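Local coordinates for 3-hexulose-6-phosphate isomerase (Methanocaldococcus jannaschii, PDB 1JEO), which catalyses the isomerisation between 3-hexulose 6-phosphate and fructose 6-phosphate, a step of ribose 5-phosphate biosynthesis, at residues Met142-Thr145 against Phe146-Ala150; Ala59-Leu62 against Met63-Gly66; Arg94-Ser97 against Val98-Val101. All coordinates share one frame; numbering follows the deposited sequence.

Contact 1: Met142-Thr145 against Phe146-Ala150; sequences MGTT and FEETA
Glu147 folds its carboxylate back over the peptide of Gly143 at the start of its own helix. CG stands beside the backbone N (chi1 -69°) and the chain bends at chi2, which lays Glu147 CD 3.1 Å from Gly143 O and OE1 3.4 Å from Thr144 CA. A water donates to Glu147 OE2 at 2.7 Å and accepts from Gly143 N, tying the acid to the N-cap residue. Gly143 O in turn takes the 2.9 Å hydrogen bond from Glu147 N. This is the first turn of helix 144-164 in the SIS domain, and Glu147 is the inferred proton acceptor; its OE1 is salt-bridged to Arg50 NE, from helix 49-64. With an alanine here, Arg50 NE would probably lose its partner and the water on Gly143 N its second contact. Thr144 and Glu148 run side by side in the same direction, Thr144 CG2 lying 3.7 Å from Glu148 OE2, while Thr144 OG1 bonds back to Pro141 O. Thr145 O is gripped by two atoms of Thr149, one turn later: OG1 (2.8 Å) and N (3.1 Å), which arrive from opposite faces of its carbonyl plane. The Phe146 ring takes Ala150 CB over one face, near the rim.

Contact 2: Ala59-Leu62 against Met63-Gly66; sequences AMRL and MHLG
His64 lays its imidazole beside Met60 and across the end of Arg61. Its CB sits 3.3 Å from Arg61 O. From there CG turns beside the backbone N (chi1 -72°), bringing the ring over Met60 O: the carbonyl oxygen lies 3.3 Å above the ring plane, offset toward the rim, and the same oxygen accepts the 3.0 Å hydrogen bond from His64 N. Farther out, CD2 is approached by Arg61 NH1 at 3.2 Å, with CD2 in the plane of the guanidinium at its edge and the two planes 31° apart. A bend at chi2 sets Arg61 CD at the ring edge, and a further one at chi3 brings the guanidinium back to CD2. His64 ND1 is 3.6 Å from Met60 O, while NE2, at the far end, meets Met60 CG at 3.5 Å and CE1 faces the same carbon. Met60 SD is 4.8 Å from the ring centroid, an oblique sulfur-aromatic approach. These residues form the last turns of helix 49-64, the crossover helix of the beta-alpha-beta unit that joins strands 43-46 and 69-71. Gly66, with positive phi, ends it in a Schellman motif. Within the closing turn, Leu65 N bonds to Arg61 O and, weakly, to Leu62 O. Outside the turn, the His64 ring meets that of His176 with planes about 15° apart, and Leu65 packs on Ile161 and Met162 of helix 144-164.

Contact 3: Arg94-Ser97 against Val98-Val101; sequences RTES and VLTV
Thr100 OG1 stands beside its own backbone N and opposite its carbonyl carbon (chi1 -65°), which aims the hydroxyl back at Glu96 O, one turn earlier. It donates there at 3.0 Å from above the carbonyl plane, 35° out of it, while Thr100 N comes in from the opposite face at 3.0 Å, so the oxygen is held by two donors of one residue. Leu99 CG lies beside its backbone N (chi1 -73°), and from it CD1 reaches to 3.6 Å from Arg94 O and 3.7 Å from Glu96 OE2; the glutamate, bent at chi2, crosses the leucine at a slant. Leu99 N bonds to Thr95 O at 3.1 Å, and Val98 N reaches the same oxygen weakly. Val98 CG2 meets Thr95 CB at 4.1 Å, and Val98 and Val101 both pack on Phe46 of the central sheet. Thr95 occupies the N-cap position without a capping bond from its side chain; its OG1 instead hydrogen-bonds to a bound citrate, probably from the crystallisation liquor. Thr95 and Arg94 belong to the inferred substrate site, consistent with the phosphosugar-binding loop of SIS domains leading into the helix after a sheet strand.

Overall arrangement
Contacts 2, 3 and 1 follow in that order along the chain, all within the SIS domain, on helices 49-64, 96-106 and 144-164. The first two are crossovers beside the five-stranded parallel sheet. Contacts 1 and 3 each lie at a helix N-terminus, their centres about 18 Å and nearest atoms about 8 Å apart; Thr95 and Glu147 lie close to bound citrate, which may mark the pocket, Thr95 being inferred to bind substrate and Glu147 to be the proton acceptor. Contact 2 is centred about 22 Å from contact 1 and about 25 Å from contact 3, away from the annotated sites. It closes its helix and packs against helix 144-164, whose first turn is contact 1, and helix 169-175.

Contact 1: Met142-Thr145 against Phe146-Ala150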
# COMPACT_ATOMS: atom_id res chain seq x y z
N MET A 142 9.40 -16.93 1.54
CA MET A 142 8.62 -16.03 2.42
C MET A 142 7.68 -15.13 1.59
O MET A 142 6.97 -15.62 0.71
CB MET A 142 9.54 -15.16 3.31
CG MET A 142 10.72 -15.85 3.99
SD MET A 142 10.28 -17.09 5.19
CE MET A 142 9.75 -16.05 6.56
N GLY A 143 7.76 -13.82 1.83
CA GLY A 143 6.93 -12.88 1.12
C GLY A 143 7.65 -12.18 -0.02
O GLY A 143 7.14 -11.17 -0.51
N THR A 144 8.81 -12.70 -0.45
CA THR A 144 9.63 -12.13 -1.53
C THR A 144 8.84 -11.65 -2.75
O THR A 144 8.94 -10.48 -3.12
CB THR A 144 10.74 -13.12 -2.00
OG1 THR A 144 11.58 -13.46 -0.89
CG2 THR A 144 11.62 -12.51 -3.09
N THR A 145 8.04 -12.54 -3.34
CA THR A 145 7.25 -12.20 -4.52
C THR A 145 6.11 -11.22 -4.24
O THR A 145 5.78 -10.41 -5.11
CB THR A 145 6.73 -13.45 -5.25
OG1 THR A 145 6.03 -14.30 -4.34
CG2 THR A 145 7.90 -14.21 -5.87
N PHE A 146 5.55 -11.27 -3.03
CA PHE A 146 4.48 -10.35 -2.62
C PHE A 146 5.05 -8.93 -2.51
O PHE A 146 4.43 -7.99 -2.99
CB PHE A 146 3.83 -10.80 -1.29
CG PHE A 146 2.98 -9.72 -0.62
CD1 PHE A 146 1.76 -9.30 -1.19
CD2 PHE A 146 3.46 -9.06 0.54
CE1 PHE A 146 1.03 -8.22 -0.62
CE2 PHE A 146 2.73 -7.99 1.12
CZ PHE A 146 1.51 -7.56 0.54
N GLU A 147 6.21 -8.79 -1.86
CA GLU A 147 6.87 -7.49 -1.68
C GLU A 147 7.23 -6.83 -3.02
O GLU A 147 7.03 -5.63 -3.19
CB GLU A 147 8.11 -7.63 -0.80
CG GLU A 147 7.80 -7.96 0.66
CD GLU A 147 8.66 -9.08 1.23
OE1 GLU A 147 9.67 -9.45 0.59
OE2 GLU A 147 8.33 -9.59 2.31
N GLU A 148 7.65 -7.65 -3.99
CA GLU A 148 8.01 -7.19 -5.34
C GLU A 148 6.77 -6.69 -6.09
O GLU A 148 6.77 -5.60 -6.66
CB GLU A 148 8.63 -8.32 -6.16
CG GLU A 148 9.98 -8.82 -5.68
CD GLU A 148 10.42 -10.10 -6.38
OE1 GLU A 148 9.61 -10.70 -7.12
OE2 GLU A 148 11.57 -10.52 -6.17
N THR A 149 5.71 -7.50 -6.04
CA THR A 149 4.43 -7.21 -6.70
C THR A 149 3.71 -6.04 -6.04
O THR A 149 3.11 -5.22 -6.74
CB THR A 149 3.53 -8.46 -6.73
OG1 THR A 149 4.28 -9.56 -7.27
CG2 THR A 149 2.30 -8.25 -7.60
N ALA A 150 3.81 -5.94 -4.71
CA ALA A 150 3.19 -4.86 -3.94
C ALA A 150 3.83 -3.52 -4.26
O ALA A 150 3.12 -2.54 -4.40
CB ALA A 150 3.26 -5.15 -2.43
O HOH W 1 5.56 -14.21 -1.60
O HOH W 2 9.64 -11.82 3.20

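Contact 2: Ala59-Leu62 against Met63-Gly66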
# COMPACT_ATOMS: atom_id res chain seq x y z
N ALA A 59 4.78 5.70 0.88
CA ALA A 59 4.56 6.84 1.78
C ALA A 59 5.30 8.09 1.29
O ALA A 59 4.73 9.19 1.28
CB ALA A 59 4.99 6.49 3.20
N MET A 60 6.53 7.88 0.82
CA MET A 60 7.38 8.95 0.29
C MET A 60 6.77 9.52 -1.00
O MET A 60 6.68 10.74 -1.16
CB MET A 60 8.79 8.43 0.01
CG MET A 60 9.76 9.48 -0.49
SD MET A 60 11.37 8.84 -0.89
CE MET A 60 12.10 8.84 0.74
N ARG A 61 6.30 8.63 -1.87
CA ARG A 61 5.72 9.02 -3.14
C ARG A 61 4.38 9.79 -2.99
O ARG A 61 4.14 10.74 -3.74
CB ARG A 61 5.62 7.82 -4.08
CG ARG A 61 5.63 8.16 -5.57
CD ARG A 61 6.87 8.90 -6.07
NE ARG A 61 7.83 8.02 -6.75
CZ ARG A 61 9.14 8.21 -6.76
NH1 ARG A 61 9.68 9.25 -6.13
NH2 ARG A 61 9.93 7.36 -7.40
N LEU A 62 3.59 9.44 -1.98
CA LEU A 62 2.31 10.13 -1.70
C LEU A 62 2.59 11.56 -1.23
O LEU A 62 1.86 12.50 -1.57
CB LEU A 62 1.50 9.40 -0.64
CG LEU A 62 0.65 8.21 -1.05
CD1 LEU A 62 -0.03 7.66 0.19
CD2 LEU A 62 -0.40 8.61 -2.10
N MET A 63 3.70 11.71 -0.50
CA MET A 63 4.16 12.99 0.01
C MET A 63 4.61 13.85 -1.18
O MET A 63 4.28 15.04 -1.24
CB MET A 63 5.31 12.76 1.01
CG MET A 63 5.93 13.99 1.64
SD MET A 63 7.22 14.77 0.65
CE MET A 63 6.52 16.32 0.57
N HIS A 64 5.30 13.23 -2.14
CA HIS A 64 5.79 13.90 -3.35
C HIS A 64 4.66 14.52 -4.18
O HIS A 64 4.85 15.55 -4.82
CB HIS A 64 6.56 12.92 -4.24
CG HIS A 64 7.90 12.52 -3.71
ND1 HIS A 64 8.59 13.27 -2.78
CD2 HIS A 64 8.69 11.46 -3.99
CE1 HIS A 64 9.74 12.68 -2.52
NE2 HIS A 64 9.83 11.58 -3.24
N LEU A 65 3.48 13.90 -4.11
CA LEU A 65 2.29 14.37 -4.82
C LEU A 65 1.47 15.43 -4.07
O LEU A 65 0.49 15.94 -4.60
CB LEU A 65 1.39 13.18 -5.21
CG LEU A 65 1.95 12.09 -6.12
CD1 LEU A 65 0.82 11.15 -6.49
CD2 LEU A 65 2.59 12.66 -7.37
N GLY A 66 1.88 15.74 -2.83
CA GLY A 66 1.19 16.76 -2.05
C GLY A 66 0.28 16.33 -0.93
O GLY A 66 -0.30 17.19 -0.26

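Contact 3: Arg94-Ser97 against Val98-Val101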
# COMPACT_ATOMS: atom_id res chain seq x y z
N ARG A 94 -0.78 -11.88 9.54
CA ARG A 94 -0.84 -12.38 10.92
C ARG A 94 0.14 -11.73 11.89
O ARG A 94 0.05 -11.96 13.10
CB ARG A 94 -0.59 -13.90 10.93
CG ARG A 94 -1.67 -14.76 10.28
CD ARG A 94 -1.31 -16.24 10.31
NE ARG A 94 -0.19 -16.57 9.43
CZ ARG A 94 0.96 -17.13 9.82
NH1 ARG A 94 1.17 -17.43 11.10
NH2 ARG A 94 1.92 -17.37 8.94
N THR A 95 1.06 -10.91 11.36
CA THR A 95 2.09 -10.23 12.16
C THR A 95 1.49 -9.41 13.32
O THR A 95 0.67 -8.52 13.10
CB THR A 95 2.98 -9.33 11.27
OG1 THR A 95 3.34 -10.05 10.09
CG2 THR A 95 4.27 -8.93 12.00
N GLU A 96 1.87 -9.80 14.54
CA GLU A 96 1.38 -9.18 15.77
C GLU A 96 1.49 -7.66 15.88
O GLU A 96 0.54 -7.01 16.34
CB GLU A 96 2.01 -9.85 16.99
CG GLU A 96 1.39 -11.20 17.37
CD GLU A 96 0.02 -11.07 18.02
OE1 GLU A 96 -0.08 -10.44 19.09
OE2 GLU A 96 -0.95 -11.61 17.45
N SER A 97 2.61 -7.10 15.40
CA SER A 97 2.83 -5.65 15.42
C SER A 97 1.88 -4.89 14.48
O SER A 97 1.52 -3.75 14.76
CB SER A 97 4.28 -5.31 15.10
OG SER A 97 5.14 -5.77 16.12
N VAL A 98 1.48 -5.55 13.39
CA VAL A 98 0.54 -4.97 12.42
C VAL A 98 -0.87 -5.01 13.02
O VAL A 98 -1.64 -4.06 12.86
CB VAL A 98 0.60 -5.72 11.04
CG1 VAL A 98 -0.53 -5.28 10.09
CG2 VAL A 98 1.95 -5.45 10.37
N LEU A 99 -1.18 -6.08 13.76
CA LEU A 99 -2.47 -6.26 14.42
C LEU A 99 -2.70 -5.25 15.55
O LEU A 99 -3.82 -4.78 15.74
CB LEU A 99 -2.60 -7.69 14.97
CG LEU A 99 -2.83 -8.79 13.94
CD1 LEU A 99 -2.69 -10.15 14.58
CD2 LEU A 99 -4.22 -8.63 13.35
N THR A 100 -1.62 -4.88 16.24
CA THR A 100 -1.62 -3.90 17.34
C THR A 100 -2.03 -2.53 16.78
O THR A 100 -2.90 -1.86 17.35
CB THR A 100 -0.21 -3.82 18.00
OG1 THR A 100 0.10 -5.07 18.62
CG2 THR A 100 -0.12 -2.72 19.04
N VAL A 101 -1.43 -2.15 15.65
CA VAL A 101 -1.70 -0.88 14.98
C VAL A 101 -3.12 -0.87 14.41
O VAL A 101 -3.82 0.14 14.50
CB VAL A 101 -0.61 -0.60 13.88
CG1 VAL A 101 -0.95 0.64 13.04
CG2 VAL A 101 0.74 -0.39 14.55